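Local coordinates for protein putative cell surface hydrolase (Lactobacillus plantarum, PDB 3LP5) that is a putative cell surface hydrolase of the alpha/beta hydrolase clan, with a substrate and reaction that are not established, at residues L40-D45 against N85-A90; I111-L116 against K153-Y158; N176-S179 against V183-N186. All coordinates share one frame; numbering follows the deposited sequence.

Interaction 1 of 3, residues L40-D45 against N85-A90; sequences LTVQTD and NTAFKA
A87, carried on a helical turn whose backbone bond from K89 N to N85 O measures 2.8 Å, sets its single methyl against two side chains of strand 37-42. No hydrogen bond joins the two segments, and the contact is wholly apolar. L40 CD2 reaches A87 CB at 3.7 Å, and V42 CG2 meets the same CB at 3.9 Å. Both side chains leave the strand toward the helix, while T41 between them points away, as the alternation of a beta strand requires. With chi1 at -170°, V42 has CG1 opposite its backbone N and offers the other branch, CG2, to the alanine. The small side chain lets the backbones come close, with V42 CA and A87 CA 7.0 Å apart. One turn to each side of A87 the helix continues the apolar strip: W83 touches V42, and L91 touches L40. A87 also rests on I65 of the neighbouring parallel strand 62-67, and F88, on another side of the helix, meets the rings of F100 and F115. Backbone bonds of L40 and V42 to strand 62-67, and of T41 to K49, fix the strand beneath. This is the helix-on-sheet layering of an alpha/beta hydrolase fold, here near the sheet edge formed by strand 48-52.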
loop_
_atom_site.group_PDB
_atom_site.type_symbol
_atom_site.label_atom_id
_atom_site.label_comp_id
_atom_site.label_asym_id
_atom_site.label_seq_id
_atom_site.Cartn_x
_atom_site.Cartn_y
_atom_site.Cartn_z
ATOM N N LEU A 40 -0.171 13.214 -6.807
ATOM C CA LEU A 40 1.167 13.549 -7.287
ATOM C C LEU A 40 1.557 12.475 -8.274
ATOM O O LEU A 40 1.340 11.255 -8.023
ATOM C CB LEU A 40 2.197 13.558 -6.157
ATOM C CG LEU A 40 2.349 14.742 -5.217
ATOM C CD1 LEU A 40 1.011 15.062 -4.421
ATOM C CD2 LEU A 40 3.578 14.488 -4.227
ATOM N N THR A 41 2.120 12.918 -9.399
ATOM C CA THR A 41 2.722 12.010 -10.343
ATOM C C THR A 41 4.185 12.381 -10.474
ATOM O O THR A 41 4.525 13.507 -10.930
ATOM C CB THR A 41 2.070 12.139 -11.732
ATOM O OG1 THR A 41 0.691 11.865 -11.571
ATOM C CG2 THR A 41 2.610 11.036 -12.684
ATOM N N VAL A 42 5.060 11.480 -10.048
ATOM C CA VAL A 42 6.493 11.774 -10.136
ATOM C C VAL A 42 6.957 11.415 -11.512
ATOM O O VAL A 42 6.825 10.243 -11.914
ATOM C CB VAL A 42 7.334 10.983 -9.097
ATOM C CG1 VAL A 42 8.780 11.493 -9.057
ATOM C CG2 VAL A 42 6.690 11.118 -7.721
ATOM N N GLN A 43 7.581 12.388 -12.181
ATOM C CA GLN A 43 8.168 12.231 -13.541
ATOM C C GLN A 43 9.485 11.474 -13.563
ATOM O O GLN A 43 10.130 11.303 -12.526
ATOM C CB GLN A 43 8.356 13.615 -14.206
ATOM C CG GLN A 43 7.111 14.495 -14.159
ATOM C CD GLN A 43 5.875 13.788 -14.700
ATOM O OE1 GLN A 43 4.875 13.572 -13.970
ATOM N NE2 GLN A 43 5.953 13.363 -15.935
ATOM N N THR A 44 9.907 11.019 -14.732
ATOM C CA THR A 44 11.054 10.128 -14.756
ATOM C C THR A 44 12.390 10.822 -14.440
ATOM O O THR A 44 13.414 10.140 -14.246
ATOM C CB THR A 44 11.173 9.384 -16.080
ATOM O OG1 THR A 44 11.381 10.349 -17.100
ATOM C CG2 THR A 44 9.907 8.548 -16.374
ATOM N N ASP A 45 12.382 12.156 -14.396
ATOM C CA ASP A 45 13.537 12.925 -13.971
ATOM C C ASP A 45 13.374 13.389 -12.507
ATOM O O ASP A 45 14.202 14.137 -12.011
ATOM C CB ASP A 45 13.785 14.125 -14.936
ATOM C CG ASP A 45 12.633 15.158 -14.917
ATOM O OD1 ASP A 45 11.624 14.926 -14.227
ATOM O OD2 ASP A 45 12.717 16.233 -15.578
ATOM N N ASN A 85 10.233 8.572 -2.073
ATOM C CA ASN A 85 10.951 9.379 -1.095
ATOM C C ASN A 85 11.039 10.837 -1.585
ATOM O O ASN A 85 10.840 11.784 -0.786
ATOM C CB ASN A 85 12.347 8.785 -0.952
ATOM C CG ASN A 85 13.113 9.347 0.231
ATOM O OD1 ASN A 85 12.543 9.918 1.175
ATOM N ND2 ASN A 85 14.416 9.218 0.166
ATOM N N THR A 86 11.275 11.034 -2.896
ATOM C CA THR A 86 11.234 12.405 -3.418
ATOM C C THR A 86 9.881 13.067 -3.170
ATOM O O THR A 86 9.829 14.190 -2.798
ATOM C CB THR A 86 11.550 12.426 -4.945
ATOM O OG1 THR A 86 12.837 11.839 -5.111
ATOM C CG2 THR A 86 11.575 13.867 -5.526
ATOM N N ALA A 87 8.772 12.354 -3.395
ATOM C CA ALA A 87 7.485 12.943 -3.258
ATOM C C ALA A 87 7.194 13.119 -1.757
ATOM O O ALA A 87 6.680 14.131 -1.318
ATOM C CB ALA A 87 6.393 12.047 -3.943
ATOM N N PHE A 88 7.577 12.140 -0.966
ATOM C CA PHE A 88 7.311 12.197 0.460
ATOM C C PHE A 88 8.023 13.416 1.029
ATOM O O PHE A 88 7.457 14.175 1.791
ATOM C CB PHE A 88 7.816 10.903 1.123
ATOM C CG PHE A 88 7.451 10.779 2.555
ATOM C CD1 PHE A 88 6.167 10.342 2.914
ATOM C CD2 PHE A 88 8.378 11.068 3.541
ATOM C CE1 PHE A 88 5.796 10.175 4.264
ATOM C CE2 PHE A 88 8.021 10.949 4.906
ATOM C CZ PHE A 88 6.711 10.487 5.266
ATOM N N LYS A 89 9.283 13.621 0.647
ATOM C CA LYS A 89 9.994 14.792 1.168
ATOM C C LYS A 89 9.385 16.089 0.728
ATOM O O LYS A 89 9.322 16.998 1.512
ATOM C CB LYS A 89 11.500 14.751 0.888
ATOM C CG LYS A 89 12.154 13.669 1.722
ATOM C CD LYS A 89 13.625 13.859 1.762
ATOM C CE LYS A 89 14.178 13.705 0.388
ATOM N NZ LYS A 89 15.647 13.529 0.446
ATOM N N ALA A 90 8.883 16.158 -0.497
ATOM C CA ALA A 90 8.209 17.379 -0.951
ATOM C C ALA A 90 6.971 17.644 -0.103
ATOM O O ALA A 90 6.671 18.779 0.232
ATOM C CB ALA A 90 7.833 17.266 -2.432
#

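Interaction 2 of 3, residues I111-L116 against K153-Y158; sequences IWTLFL and KELYRY
L155 directs CD2 at the shoulder of helix 107-118, where it meets T113 CG2 at 4.0 Å and, at the same 4.0 Å, L114 CB. One methyl thus fits between two consecutive residues of the facing helix, the T113 and L155 side chains crossing at about a right angle. The E154 side chain likewise crosses that of L114 at about a right angle, its carboxylate against the leucine fork: L114 CD1 is 3.8 Å from E154 OE2, and L114 CD2 is 3.9 Å from E154 OE1. Extended torsions bring E154 there, with chi1 at 179° and an equally straight chain beyond CG, while L114 CG stands opposite its own backbone N (chi1 -172°). The two segments run at 40° to each other, their axes 9.9 Å apart at closest approach. In the next shell, T113 OG1 is hydrogen-bonded to G109 O one turn back, which fixes the rotation that presents CG2 to L155; I194 of helix 191-195 touches both T113 and L155. E154 has long, weak ion pairs to K74 and R118, and D78 lies close by. Between these segments the contact is mainly van der Waals, and the carboxylate, beside methyls and a second acid, may have its pKa raised, an effect K74 and R118 would probably oppose.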
loop_
_atom_site.group_PDB
_atom_site.type_symbol
_atom_site.label_atom_id
_atom_site.label_comp_id
_atom_site.label_asym_id
_atom_site.label_seq_id
_atom_site.Cartn_x
_atom_site.Cartn_y
_atom_site.Cartn_z
ATOM N N ILE A 111 7.006 -1.041 -3.300
ATOM C CA ILE A 111 7.542 0.349 -3.260
ATOM C C ILE A 111 7.497 0.935 -1.840
ATOM O O ILE A 111 8.543 1.396 -1.307
ATOM C CB ILE A 111 6.855 1.233 -4.266
ATOM C CG1 ILE A 111 7.042 0.644 -5.656
ATOM C CG2 ILE A 111 7.418 2.724 -4.157
ATOM C CD1 ILE A 111 5.999 1.149 -6.755
ATOM N N TRP A 112 6.328 0.857 -1.191
ATOM C CA TRP A 112 6.204 1.301 0.213
ATOM C C TRP A 112 7.185 0.548 1.084
ATOM O O TRP A 112 7.854 1.160 1.913
ATOM C CB TRP A 112 4.786 1.080 0.849
ATOM C CG TRP A 112 3.914 2.208 0.748
ATOM C CD1 TRP A 112 2.711 2.272 0.036
ATOM C CD2 TRP A 112 4.143 3.532 1.270
ATOM N NE1 TRP A 112 2.169 3.537 0.158
ATOM C CE2 TRP A 112 3.045 4.334 0.862
ATOM C CE3 TRP A 112 5.147 4.105 2.084
ATOM C CZ2 TRP A 112 2.923 5.696 1.231
ATOM C CZ3 TRP A 112 5.034 5.477 2.438
ATOM C CH2 TRP A 112 3.929 6.246 2.006
ATOM N N THR A 113 7.304 -0.773 0.887
ATOM C CA THR A 113 8.147 -1.503 1.843
ATOM C C THR A 113 9.600 -1.063 1.786
ATOM O O THR A 113 10.296 -0.991 2.798
ATOM C CB THR A 113 8.090 -3.069 1.602
ATOM O OG1 THR A 113 6.732 -3.511 1.746
ATOM C CG2 THR A 113 8.911 -3.794 2.626
ATOM N N LEU A 114 10.103 -0.922 0.569
ATOM C CA LEU A 114 11.478 -0.597 0.358
ATOM C C LEU A 114 11.705 0.848 0.918
ATOM O O LEU A 114 12.684 1.111 1.611
ATOM C CB LEU A 114 11.811 -0.747 -1.151
ATOM C CG LEU A 114 13.290 -0.611 -1.501
ATOM C CD1 LEU A 114 14.133 -1.655 -0.780
ATOM C CD2 LEU A 114 13.504 -0.696 -3.041
ATOM N N PHE A 115 10.798 1.766 0.614
ATOM C CA PHE A 115 10.874 3.128 1.166
ATOM C C PHE A 115 10.941 3.070 2.709
ATOM O O PHE A 115 11.778 3.764 3.304
ATOM C CB PHE A 115 9.667 3.943 0.723
ATOM C CG PHE A 115 9.481 5.219 1.498
ATOM C CD1 PHE A 115 10.185 6.362 1.147
ATOM C CD2 PHE A 115 8.646 5.255 2.600
ATOM C CE1 PHE A 115 10.050 7.547 1.888
ATOM C CE2 PHE A 115 8.542 6.429 3.378
ATOM C CZ PHE A 115 9.233 7.554 3.003
ATOM N N LEU A 116 10.092 2.216 3.341
ATOM C CA LEU A 116 10.044 2.200 4.799
ATOM C C LEU A 116 11.320 1.620 5.402
ATOM O O LEU A 116 11.777 2.086 6.447
ATOM C CB LEU A 116 8.839 1.468 5.338
ATOM C CG LEU A 116 7.507 2.090 4.904
ATOM C CD1 LEU A 116 6.452 1.071 5.273
ATOM C CD2 LEU A 116 7.224 3.482 5.582
ATOM N N LYS A 153 15.146 -10.686 -2.177
ATOM C CA LYS A 153 16.466 -10.652 -1.469
ATOM C C LYS A 153 16.720 -9.243 -0.942
ATOM O O LYS A 153 17.180 -9.095 0.189
ATOM C CB LYS A 153 17.602 -11.097 -2.401
ATOM C CG LYS A 153 17.613 -12.657 -2.581
ATOM C CD LYS A 153 18.801 -13.112 -3.487
ATOM C CE LYS A 153 18.626 -14.547 -3.978
ATOM N NZ LYS A 153 19.741 -14.928 -4.926
ATOM N N GLU A 154 16.359 -8.224 -1.720
ATOM C CA GLU A 154 16.600 -6.867 -1.301
ATOM C C GLU A 154 15.598 -6.478 -0.207
ATOM O O GLU A 154 16.007 -5.937 0.792
ATOM C CB GLU A 154 16.521 -5.892 -2.495
ATOM C CG GLU A 154 16.752 -4.413 -2.079
ATOM C CD GLU A 154 16.561 -3.374 -3.181
ATOM O OE1 GLU A 154 15.799 -3.577 -4.175
ATOM O OE2 GLU A 154 17.120 -2.292 -3.023
ATOM N N LEU A 155 14.309 -6.771 -0.360
ATOM C CA LEU A 155 13.341 -6.494 0.740
ATOM C C LEU A 155 13.666 -7.260 2.028
ATOM O O LEU A 155 13.436 -6.736 3.113
ATOM C CB LEU A 155 11.923 -6.829 0.352
ATOM C CG LEU A 155 11.444 -6.128 -0.927
ATOM C CD1 LEU A 155 10.094 -6.685 -1.407
ATOM C CD2 LEU A 155 11.241 -4.629 -0.568
ATOM N N TYR A 156 14.214 -8.468 1.909
ATOM C CA TYR A 156 14.452 -9.251 3.139
ATOM C C TYR A 156 15.711 -8.723 3.786
ATOM O O TYR A 156 15.796 -8.560 5.001
ATOM C CB TYR A 156 14.647 -10.708 2.751
ATOM C CG TYR A 156 14.769 -11.666 3.887
ATOM C CD1 TYR A 156 13.672 -11.952 4.696
ATOM C CD2 TYR A 156 15.975 -12.324 4.139
ATOM C CE1 TYR A 156 13.758 -12.895 5.766
ATOM C CE2 TYR A 156 16.093 -13.269 5.216
ATOM C CZ TYR A 156 14.977 -13.524 6.041
ATOM O OH TYR A 156 15.092 -14.455 7.096
ATOM N N ARG A 157 16.685 -8.369 2.960
ATOM C CA ARG A 157 17.960 -7.886 3.497
ATOM C C ARG A 157 17.801 -6.613 4.330
ATOM O O ARG A 157 18.562 -6.382 5.288
ATOM C CB ARG A 157 18.964 -7.596 2.363
ATOM C CG ARG A 157 20.378 -7.282 2.924
ATOM C CD ARG A 157 21.289 -6.509 1.934
ATOM N NE ARG A 157 22.253 -5.561 2.589
ATOM C CZ ARG A 157 22.737 -5.579 3.862
ATOM N NH1 ARG A 157 22.416 -6.517 4.768
ATOM N NH2 ARG A 157 23.591 -4.623 4.237
ATOM N N TYR A 158 16.861 -5.754 3.954
ATOM C CA TYR A 158 16.719 -4.517 4.695
ATOM C C TYR A 158 15.541 -4.482 5.671
ATOM O O TYR A 158 15.182 -3.400 6.174
ATOM C CB TYR A 158 16.661 -3.295 3.748
ATOM C CG TYR A 158 17.937 -3.161 3.004
ATOM C CD1 TYR A 158 19.105 -2.815 3.692
ATOM C CD2 TYR A 158 18.013 -3.458 1.636
ATOM C CE1 TYR A 158 20.307 -2.705 3.035
ATOM C CE2 TYR A 158 19.224 -3.350 0.961
ATOM C CZ TYR A 158 20.353 -2.974 1.681
ATOM O OH TYR A 158 21.558 -2.860 1.085
#

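Interaction 3 of 3, residues N176-S179 against V183-N186; sequences NYTS and VPYN
N176 lays its amide over the start of helix 185-188, beside P184, Y185 and N186. Its chi1 of -160° swings CG opposite the backbone N and carries the group across to the other limb of the loop. As modelled, N176 ND2 lies 2.9 Å from N186 N and 3.2 Å from Y185 N. An amide nitrogen facing two backbone nitrogens makes this orientation doubtful; with the amide turned over, its oxygen would face the backbone N-H groups and may accept hydrogen bonds from them. P184, at the N-cap position of the helix, sets its CB against the same amide, and T178 CG2 approaches P184 CD at 4.1 Å. The N176 and N186 side chains cross at about a right angle, their amide planes 61° apart. N186, with chi1 at -70°, keeps CG beside its own backbone N and gives its ND2 to T143 O in a hydrogen bond. Y177 points away, its side chain touching T182 and T212. A backbone bond between E175 and Y185 and another between V183 and N211 tie down the limbs. The whole is a tight surface loop reversing into a short helix after strand 167-172, where alpha/beta hydrolases commonly carry their catalytic acid, though none is established here.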
loop_
_atom_site.group_PDB
_atom_site.type_symbol
_atom_site.label_atom_id
_atom_site.label_comp_id
_atom_site.label_asym_id
_atom_site.label_seq_id
_atom_site.Cartn_x
_atom_site.Cartn_y
_atom_site.Cartn_z
ATOM N N ASN A 176 -3.000 -18.827 -7.903
ATOM C CA ASN A 176 -1.574 -19.197 -7.921
ATOM C C ASN A 176 -1.079 -19.466 -9.354
ATOM O O ASN A 176 -0.373 -20.444 -9.625
ATOM C CB ASN A 176 -1.294 -20.376 -6.957
ATOM C CG ASN A 176 0.214 -20.502 -6.551
ATOM O OD1 ASN A 176 0.857 -21.507 -6.869
ATOM N ND2 ASN A 176 0.763 -19.501 -5.877
ATOM N N TYR A 177 -1.500 -18.590 -10.260
ATOM C CA TYR A 177 -1.014 -18.563 -11.633
ATOM C C TYR A 177 -0.502 -17.142 -11.924
ATOM O O TYR A 177 -0.760 -16.214 -11.129
ATOM C CB TYR A 177 -2.135 -18.969 -12.628
ATOM C CG TYR A 177 -3.406 -18.103 -12.613
ATOM C CD1 TYR A 177 -4.427 -18.326 -11.656
ATOM C CD2 TYR A 177 -3.619 -17.088 -13.584
ATOM C CE1 TYR A 177 -5.635 -17.530 -11.633
ATOM C CE2 TYR A 177 -4.828 -16.282 -13.585
ATOM C CZ TYR A 177 -5.833 -16.503 -12.592
ATOM O OH TYR A 177 -7.032 -15.736 -12.562
ATOM N N THR A 178 0.159 -16.982 -13.077
ATOM C CA THR A 178 0.781 -15.706 -13.545
ATOM C C THR A 178 0.103 -15.015 -14.744
ATOM O O THR A 178 0.452 -13.868 -15.075
ATOM C CB THR A 178 2.266 -15.919 -13.979
ATOM O OG1 THR A 178 2.419 -17.224 -14.580
ATOM C CG2 THR A 178 3.212 -15.751 -12.778
ATOM N N SER A 179 -0.844 -15.712 -15.386
ATOM C CA SER A 179 -1.491 -15.204 -16.589
ATOM C C SER A 179 -1.866 -13.790 -16.335
ATOM O O SER A 179 -2.412 -13.455 -15.285
ATOM C CB SER A 179 -2.769 -15.962 -16.940
ATOM O OG SER A 179 -3.923 -15.274 -16.445
ATOM N N VAL A 183 -0.659 -12.056 -9.902
ATOM C CA VAL A 183 0.522 -12.434 -9.149
ATOM C C VAL A 183 0.140 -13.745 -8.390
ATOM O O VAL A 183 -1.003 -13.903 -7.951
ATOM C CB VAL A 183 0.932 -11.321 -8.163
ATOM C CG1 VAL A 183 1.285 -10.053 -8.928
ATOM C CG2 VAL A 183 -0.183 -10.995 -7.203
ATOM N N PRO A 184 1.104 -14.680 -8.243
ATOM C CA PRO A 184 0.753 -15.917 -7.546
ATOM C C PRO A 184 0.694 -15.735 -6.057
ATOM O O PRO A 184 1.477 -14.948 -5.463
ATOM C CB PRO A 184 1.868 -16.883 -7.915
ATOM C CG PRO A 184 2.855 -16.146 -8.590
ATOM C CD PRO A 184 2.409 -14.763 -8.910
ATOM N N TYR A 185 -0.224 -16.468 -5.459
ATOM C CA TYR A 185 -0.357 -16.508 -4.026
ATOM C C TYR A 185 0.989 -16.806 -3.343
ATOM O O TYR A 185 1.313 -16.165 -2.364
ATOM C CB TYR A 185 -1.431 -17.518 -3.601
ATOM C CG TYR A 185 -1.356 -17.707 -2.127
ATOM C CD1 TYR A 185 -1.801 -16.695 -1.268
ATOM C CD2 TYR A 185 -0.706 -18.824 -1.580
ATOM C CE1 TYR A 185 -1.716 -16.829 0.124
ATOM C CE2 TYR A 185 -0.568 -18.955 -0.178
ATOM C CZ TYR A 185 -1.089 -17.953 0.659
ATOM O OH TYR A 185 -0.980 -18.039 2.016
ATOM N N ASN A 186 1.788 -17.734 -3.883
ATOM C CA ASN A 186 3.106 -18.085 -3.283
ATOM C C ASN A 186 4.056 -16.910 -3.197
ATOM O O ASN A 186 4.821 -16.803 -2.241
ATOM C CB ASN A 186 3.791 -19.260 -4.008
ATOM C CG ASN A 186 3.080 -20.597 -3.757
ATOM O OD1 ASN A 186 2.246 -20.704 -2.876
ATOM N ND2 ASN A 186 3.409 -21.600 -4.526
#

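How the interactions relate
Interactions 1 and 2 touch around F115: F88 CD2 is 3.7 Å from F115 CZ, and N85 OD1 is 3.5 Å from F115 CE1. Helix 74-92 thereby joins the sheet-edge contact to the helix pair; the centres of the two contacts are 18 Å apart. Interaction 3 stands apart at the surface, its nearest atoms about 11 Å from interaction 2 and about 21 Å from interaction 1. Helix 107-118 of interaction 2 begins within a GxSxG pattern (G104, S106, G108) consistent with a nucleophile elbow, and the side chain of V183 in interaction 3 lies near that pattern without touching it. The side chains of V42 and L114 are about 9 Å and about 12 Å, respectively, from a bound sodium ion.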